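Local coordinates for protein relik capsid n-terminal domain (Oryctolagus cuniculus, PDB 2XGU) that probably builds the outer surface of the mature core of an ancient rabbit lentivirus, as the equivalent domains do in related retroviral capsids, at residues V50-N53 and M54-V58; E12-G15 and P16-A20; T126-L129 and E130-E134. All blocks are in the same frame, centred on the assembly; numbering follows the deposited sequence.

In the fold
The three contacts are local and follow one another in series, so none nests within or crosses another. Contact 2 (12-20) comes first, where the loop after strand 8-11 of the N-terminal hairpin turns into helix 16-29. Contact 1 (50-58) runs along helix 49-57, and contact 3 (126-134) occupies the C-terminal half of helix 118-134. Contact 1 touches both of the others: Met54, Leu55 and Val58 pack on Ile19, Asp51 meets Val14, and on another side Ile52 reaches Val128. Contacts 2 and 3 stay about 13 Å apart at their nearest atoms, on opposite sides of the chain's centre, and helix 49-57 thus ties them together.

Contact 1: residues V50-N53 and M54-V58; sequences VDIN and MLLNV
Ile52 and Leu56 meet because both turn the same way off helix 49-57: in Ile52 a chi1 of -72° swings CG1 beside the backbone N and leaves CG2 as the branch facing along the helix, while Leu56, with its chain extended at chi2, brings CD1 up to it. Ile52 CG2 and Leu56 CD1 come to 4.1 Å, the side chains lying alongside each other. Leu56 also leans over the backbone of the preceding turn, its CG 3.4 Å from Ile52 O, the same oxygen that accepts the bond from Leu56 N at 3.1 Å.

A different neighbourhood forms one residue on. Asn53 O receives Asn57 N at 2.8 Å, and the Asn57 side chain folds back over that carbonyl: with a chi1 of -71° its CG sits 3.0 Å from Asn53 O, so the carbon of the amide rather than its N-H group meets the oxygen. Asn57 OD1 stands 3.2 Å from Asn53 O, a pair of acceptors that cannot bond. The amide of Asn53 is used elsewhere, its OD1 hydrogen-bonded with Tyr124 OH and its ND2 with Arg103 O, which fixes its rotation and joins this helix to helix 118-134 and the stretch after helix 99-102.

Toward the start of the helix Asp51 is held likewise: Tyr11 OH bonds to OD1, while Thr48 N bonds to OD2 as in the return half of a capping box. Ile52 CG2 also touches Val128 CG2, and the same side chain meets Phe40. Regular i to i+4 bonds, with apolar side chains packing against helices 16-29, 34-43 and 118-134, mark a helix in the middle of the all-helical core of the retroviral capsid N-terminal domain.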
loop_
_atom_site.group_PDB
_atom_site.type_symbol
_atom_site.label_atom_id
_atom_site.label_comp_id
_atom_site.label_asym_id
_atom_site.label_seq_id
_atom_site.Cartn_x
_atom_site.Cartn_y
_atom_site.Cartn_z
ATOM N N VAL A 50 12.552 -11.950 6.957
ATOM C CA VAL A 50 12.598 -12.573 8.283
ATOM C C VAL A 50 12.459 -11.529 9.410
ATOM O O VAL A 50 11.731 -11.749 10.385
ATOM C CB VAL A 50 13.880 -13.411 8.470
ATOM C CG1 VAL A 50 14.010 -13.884 9.915
ATOM C CG2 VAL A 50 13.862 -14.620 7.513
ATOM N N ASP A 51 13.148 -10.400 9.276
ATOM C CA ASP A 51 13.014 -9.292 10.213
ATOM C C ASP A 51 11.557 -8.803 10.290
ATOM O O ASP A 51 11.045 -8.513 11.369
ATOM C CB ASP A 51 13.867 -8.100 9.765
ATOM C CG ASP A 51 15.360 -8.378 9.788
ATOM O OD1 ASP A 51 15.830 -9.215 10.575
ATOM O OD2 ASP A 51 16.099 -7.711 9.014
ATOM N N ILE A 52 10.911 -8.651 9.132
ATOM C CA ILE A 52 9.547 -8.154 9.091
ATOM C C ILE A 52 8.610 -9.119 9.809
ATOM O O ILE A 52 7.753 -8.708 10.579
ATOM C CB ILE A 52 9.108 -7.935 7.639
ATOM C CG1 ILE A 52 9.830 -6.708 7.069
ATOM C CG2 ILE A 52 7.574 -7.763 7.558
ATOM C CD1 ILE A 52 9.729 -6.579 5.560
ATOM N N ASN A 53 8.761 -10.406 9.534
ATOM C CA ASN A 53 7.906 -11.403 10.154
ATOM C C ASN A 53 8.145 -11.469 11.649
ATOM O O ASN A 53 7.225 -11.715 12.412
ATOM C CB ASN A 53 8.104 -12.761 9.494
ATOM C CG ASN A 53 7.585 -12.766 8.072
ATOM O OD1 ASN A 53 6.701 -11.968 7.743
ATOM N ND2 ASN A 53 8.123 -13.637 7.229
ATOM N N MET A 54 9.383 -11.214 12.057
ATOM C CA MET A 54 9.724 -11.209 13.466
ATOM C C MET A 54 8.877 -10.149 14.174
ATOM O O MET A 54 8.251 -10.413 15.216
ATOM C CB MET A 54 11.219 -10.898 13.602
ATOM C CG MET A 54 11.953 -11.736 14.583
ATOM S SD MET A 54 11.345 -11.312 16.201
ATOM C CE MET A 54 11.273 -9.544 16.098
ATOM N N LEU A 55 8.852 -8.940 13.637
ATOM C CA LEU A 55 8.124 -7.864 14.301
ATOM C C LEU A 55 6.623 -8.103 14.267
ATOM O O LEU A 55 5.924 -7.803 15.236
ATOM C CB LEU A 55 8.458 -6.495 13.705
ATOM C CG LEU A 55 9.719 -5.801 14.229
ATOM C CD1 LEU A 55 9.735 -4.368 13.761
ATOM C CD2 LEU A 55 9.804 -5.849 15.738
ATOM N N LEU A 56 6.119 -8.631 13.155
ATOM C CA LEU A 56 4.698 -8.949 13.063
ATOM C C LEU A 56 4.331 -10.019 14.090
ATOM O O LEU A 56 3.329 -9.907 14.799
ATOM C CB LEU A 56 4.319 -9.438 11.659
ATOM C CG LEU A 56 4.386 -8.433 10.505
ATOM C CD1 LEU A 56 4.029 -9.112 9.194
ATOM C CD2 LEU A 56 3.457 -7.255 10.762
ATOM N N ASN A 57 5.164 -11.051 14.176
ATOM C CA ASN A 57 4.850 -12.212 15.002
ATOM C C ASN A 57 4.925 -11.950 16.503
ATOM O O ASN A 57 4.247 -12.625 17.282
ATOM C CB ASN A 57 5.773 -13.374 14.643
ATOM C CG ASN A 57 5.450 -13.979 13.280
ATOM O OD1 ASN A 57 6.231 -14.762 12.741
ATOM N ND2 ASN A 57 4.292 -13.633 12.735
ATOM N N VAL A 58 5.740 -10.985 16.920
ATOM C CA VAL A 58 5.855 -10.701 18.352
ATOM C C VAL A 58 4.802 -9.710 18.827
ATOM O O VAL A 58 4.682 -9.451 20.022
ATOM C CB VAL A 58 7.260 -10.177 18.751
ATOM C CG1 VAL A 58 8.331 -11.197 18.407
ATOM C CG2 VAL A 58 7.528 -8.821 18.109
#

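Contact 2: residues E12-G15 and P16-A20; sequences EPVG and PGLIA
Gly15 O is the atom on which the first turn of helix 16-29 closes: Ile19 N donates to it at 3.1 Å with an N-H...O angle of 166°. Gly15 occupies the N-cap position, and the residues flanking this turn form a hydrophobic staple, in which the side chain just before the cap, Val14, meets that of the fourth helical residue, Ile19. Apolar groups shelter the oxygen as well, for Ile19 CG1 approaches Gly15 O to 3.4 Å and Leu18 CB stands 3.8 Å from the same atom.

The staple depends on one methyl. Val14 holds CG1 opposite its own backbone N (chi1 178°), and from there it reaches both Leu18 and Ile19. Ile19 places CG1 beside its backbone N, at a chi1 of -67°, which lays that methylene back over the turn toward Val14. Each pair meets at an angle rather than alongside, so that the methyl is wedged against two neighbouring residues of the helix.

Pro16 supplies the first helical residue. Its ring leaves no backbone N-H at a first-turn position, where an N-H would find no carbonyl acceptor within the helix, and it fits the helical phi that starts the turn.

Beyond the turn, the Val14 side chain reaches Pro1, Phe47 and Asp51, and Ile19 leans on Met54 and Leu55 of helix 49-57. The loop leaving the N-terminal hairpin is thereby seated on the helical body, consistent with the N-terminal hairpin of mature lentiviral capsids. At the staple itself, Val14 CG1 lies 3.7 Å from Ile19 CG1 and 3.8 Å from Leu18 CD2.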
loop_
_atom_site.group_PDB
_atom_site.type_symbol
_atom_site.label_atom_id
_atom_site.label_comp_id
_atom_site.label_asym_id
_atom_site.label_seq_id
_atom_site.Cartn_x
_atom_site.Cartn_y
_atom_site.Cartn_z
ATOM N N GLU A 12 22.367 -7.612 10.825
ATOM C CA GLU A 12 22.132 -7.888 12.242
ATOM C C GLU A 12 20.642 -8.084 12.499
ATOM O O GLU A 12 19.802 -7.452 11.868
ATOM C CB GLU A 12 22.668 -6.754 13.120
ATOM C CG GLU A 12 24.164 -6.483 12.970
ATOM C CD GLU A 12 25.035 -7.630 13.463
ATOM O OE1 GLU A 12 26.256 -7.608 13.188
ATOM O OE2 GLU A 12 24.503 -8.551 14.123
ATOM N N PRO A 13 20.287 -8.985 13.420
ATOM C CA PRO A 13 18.858 -9.121 13.694
ATOM C C PRO A 13 18.273 -7.875 14.356
ATOM O O PRO A 13 19.023 -7.015 14.846
ATOM C CB PRO A 13 18.802 -10.308 14.663
ATOM C CG PRO A 13 20.139 -10.357 15.287
ATOM C CD PRO A 13 21.114 -9.880 14.247
ATOM N N VAL A 14 16.947 -7.781 14.384
ATOM C CA VAL A 14 16.312 -6.654 15.051
ATOM C C VAL A 14 16.710 -6.698 16.527
ATOM O O VAL A 14 16.680 -7.758 17.151
ATOM C CB VAL A 14 14.785 -6.677 14.898
ATOM C CG1 VAL A 14 14.165 -5.512 15.650
ATOM C CG2 VAL A 14 14.389 -6.627 13.417
ATOM N N GLY A 15 17.113 -5.549 17.065
ATOM C CA GLY A 15 17.549 -5.459 18.446
ATOM C C GLY A 15 16.407 -5.406 19.441
ATOM O O GLY A 15 15.284 -5.047 19.093
ATOM N N PRO A 16 16.691 -5.747 20.704
ATOM C CA PRO A 16 15.645 -5.770 21.732
ATOM C C PRO A 16 15.027 -4.392 21.992
ATOM O O PRO A 16 13.851 -4.319 22.346
ATOM C CB PRO A 16 16.383 -6.307 22.970
ATOM C CG PRO A 16 17.822 -5.990 22.722
ATOM C CD PRO A 16 17.991 -6.183 21.239
ATOM N N GLY A 17 15.805 -3.329 21.804
ATOM C CA GLY A 17 15.310 -1.973 21.979
ATOM C C GLY A 17 14.260 -1.608 20.951
ATOM O O GLY A 17 13.225 -1.014 21.280
ATOM N N LEU A 18 14.511 -1.969 19.697
ATOM C CA LEU A 18 13.528 -1.715 18.659
ATOM C C LEU A 18 12.280 -2.574 18.820
ATOM O O LEU A 18 11.169 -2.094 18.619
ATOM C CB LEU A 18 14.130 -1.915 17.281
ATOM C CG LEU A 18 13.164 -1.587 16.140
ATOM C CD1 LEU A 18 12.589 -0.174 16.264
ATOM C CD2 LEU A 18 13.881 -1.767 14.806
ATOM N N ILE A 19 12.453 -3.835 19.206
ATOM C CA ILE A 19 11.299 -4.684 19.448
ATOM C C ILE A 19 10.431 -4.048 20.529
ATOM O O ILE A 19 9.213 -3.891 20.358
ATOM C CB ILE A 19 11.723 -6.099 19.853
ATOM C CG1 ILE A 19 12.396 -6.788 18.665
ATOM C CG2 ILE A 19 10.518 -6.903 20.354
ATOM C CD1 ILE A 19 13.071 -8.098 19.020
ATOM N N ALA A 20 11.061 -3.642 21.627
ATOM C CA ALA A 20 10.329 -3.031 22.738
ATOM C C ALA A 20 9.638 -1.743 22.309
ATOM O O ALA A 20 8.499 -1.497 22.698
ATOM C CB ALA A 20 11.245 -2.780 23.924
#

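Contact 3: residues T126-L129 and E130-E134; sequences TWVL and EALQE
Thr126 and Glu130 lie side by side one turn apart on helix 118-134, with the Thr126 methyl CG2 3.3 Å from Glu130 OE2. Glu130 takes the chi1 of -68° that sets CG beside its own backbone N; the methylene therefore passes 3.1 Å from Thr126 O, the oxygen that also receives Glu130 N at 2.8 Å. From there the extended chain carries the carboxylate past the methyl. The hydroxyl of Thr126 is turned elsewhere, bonded to Thr122 O, which keeps CG2 facing Glu130.

On another side, Val128 and Leu132 repeat the one-turn spacing with apolar groups: Val128 CG1 and Leu132 CD1 approach to 4.1 Å while Leu132 CG rests 3.4 Å from Val128 O. Phe40 of helix 34-43 packs on both residues and on Leu129, so this side is pressed into the domain interior. Trp127 faces helix 63-83, where its ring stands edge-to-face with that of Trp80, and Ala131 fits against Lys72 and Ile73 of the same helix.

Outermost comes the partner chain. Glu130 packs on Glu130 of the second subunit, and its OE2 lies near OE2 of Glu134 there; Lys76 makes long, weak ion pairs with Glu130 and Glu134 of its own chain. Such a gathering of buried or partly buried carboxylates between two copies would probably raise the affinity of one or more of them for a proton, and the lysines may offset only part of the charge.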
loop_
_atom_site.group_PDB
_atom_site.type_symbol
_atom_site.label_atom_id
_atom_site.label_comp_id
_atom_site.label_asym_id
_atom_site.label_seq_id
_atom_site.Cartn_x
_atom_site.Cartn_y
_atom_site.Cartn_z
ATOM N N THR A 126 6.965 -3.700 0.776
ATOM C CA THR A 126 5.901 -3.044 0.033
ATOM C C THR A 126 4.544 -3.720 0.236
ATOM O O THR A 126 3.556 -3.051 0.529
ATOM C CB THR A 126 6.263 -2.972 -1.459
ATOM O OG1 THR A 126 7.344 -2.048 -1.620
ATOM C CG2 THR A 126 5.068 -2.523 -2.292
ATOM N N TRP A 127 4.491 -5.048 0.125
ATOM C CA TRP A 127 3.244 -5.780 0.369
ATOM C C TRP A 127 2.694 -5.536 1.780
ATOM O O TRP A 127 1.497 -5.304 1.954
ATOM C CB TRP A 127 3.457 -7.294 0.202
ATOM C CG TRP A 127 3.657 -7.749 -1.217
ATOM C CD1 TRP A 127 3.650 -6.982 -2.336
ATOM C CD2 TRP A 127 3.906 -9.096 -1.654
ATOM N NE1 TRP A 127 3.870 -7.764 -3.457
ATOM C CE2 TRP A 127 4.037 -9.064 -3.058
ATOM C CE3 TRP A 127 4.034 -10.320 -0.993
ATOM C CZ2 TRP A 127 4.286 -10.211 -3.808
ATOM C CZ3 TRP A 127 4.280 -11.462 -1.738
ATOM C CH2 TRP A 127 4.393 -11.398 -3.132
ATOM N N VAL A 128 3.565 -5.594 2.784
ATOM C CA VAL A 128 3.125 -5.429 4.167
ATOM C C VAL A 128 2.604 -4.012 4.413
ATOM O O VAL A 128 1.545 -3.820 5.020
ATOM C CB VAL A 128 4.268 -5.782 5.143
ATOM C CG1 VAL A 128 3.860 -5.516 6.585
ATOM C CG2 VAL A 128 4.652 -7.247 4.981
ATOM N N LEU A 129 3.336 -3.015 3.925
ATOM C CA LEU A 129 2.882 -1.641 4.079
ATOM C C LEU A 129 1.583 -1.385 3.304
ATOM O O LEU A 129 0.686 -0.703 3.808
ATOM C CB LEU A 129 4.008 -0.647 3.723
ATOM C CG LEU A 129 5.049 -0.524 4.857
ATOM C CD1 LEU A 129 6.383 0.053 4.401
ATOM C CD2 LEU A 129 4.480 0.309 6.022
ATOM N N GLU A 130 1.456 -1.943 2.104
ATOM C CA GLU A 130 0.196 -1.820 1.378
ATOM C C GLU A 130 -0.950 -2.438 2.177
ATOM O O GLU A 130 -2.026 -1.863 2.267
ATOM C CB GLU A 130 0.302 -2.450 -0.010
ATOM C CG GLU A 130 1.239 -1.640 -0.897
ATOM C CD GLU A 130 1.488 -2.272 -2.237
ATOM O OE1 GLU A 130 1.103 -3.443 -2.420
ATOM O OE2 GLU A 130 2.060 -1.585 -3.113
ATOM N N ALA A 131 -0.717 -3.605 2.769
ATOM C CA ALA A 131 -1.751 -4.278 3.542
ATOM C C ALA A 131 -2.170 -3.455 4.755
ATOM O O ALA A 131 -3.360 -3.290 5.024
ATOM C CB ALA A 131 -1.280 -5.663 3.967
ATOM N N LEU A 132 -1.188 -2.939 5.483
ATOM C CA LEU A 132 -1.483 -2.053 6.615
ATOM C C LEU A 132 -2.286 -0.825 6.182
ATOM O O LEU A 132 -3.298 -0.469 6.795
ATOM C CB LEU A 132 -0.196 -1.626 7.319
ATOM C CG LEU A 132 0.519 -2.723 8.091
ATOM C CD1 LEU A 132 1.954 -2.326 8.388
ATOM C CD2 LEU A 132 -0.254 -2.964 9.383
ATOM N N GLN A 133 -1.825 -0.171 5.120
ATOM C CA GLN A 133 -2.474 1.031 4.620
ATOM C C GLN A 133 -3.933 0.769 4.255
ATOM O O GLN A 133 -4.808 1.607 4.511
ATOM C CB GLN A 133 -1.711 1.523 3.391
ATOM C CG GLN A 133 -1.479 3.027 3.260
ATOM C CD GLN A 133 -0.693 3.646 4.409
ATOM O OE1 GLN A 133 -1.283 4.213 5.314
ATOM N NE2 GLN A 133 0.635 3.565 4.360
ATOM N N GLU A 134 -4.198 -0.393 3.662
ATOM C CA GLU A 134 -5.548 -0.757 3.235
ATOM C C GLU A 134 -6.465 -1.121 4.413
ATOM O O GLU A 134 -7.682 -1.215 4.251
ATOM C CB GLU A 134 -5.497 -1.871 2.174
ATOM C CG GLU A 134 -4.814 -1.408 0.876
ATOM C CD GLU A 134 -4.240 -2.539 0.015
ATOM O OE1 GLU A 134 -4.682 -3.701 0.163
ATOM O OE2 GLU A 134 -3.342 -2.257 -0.819
#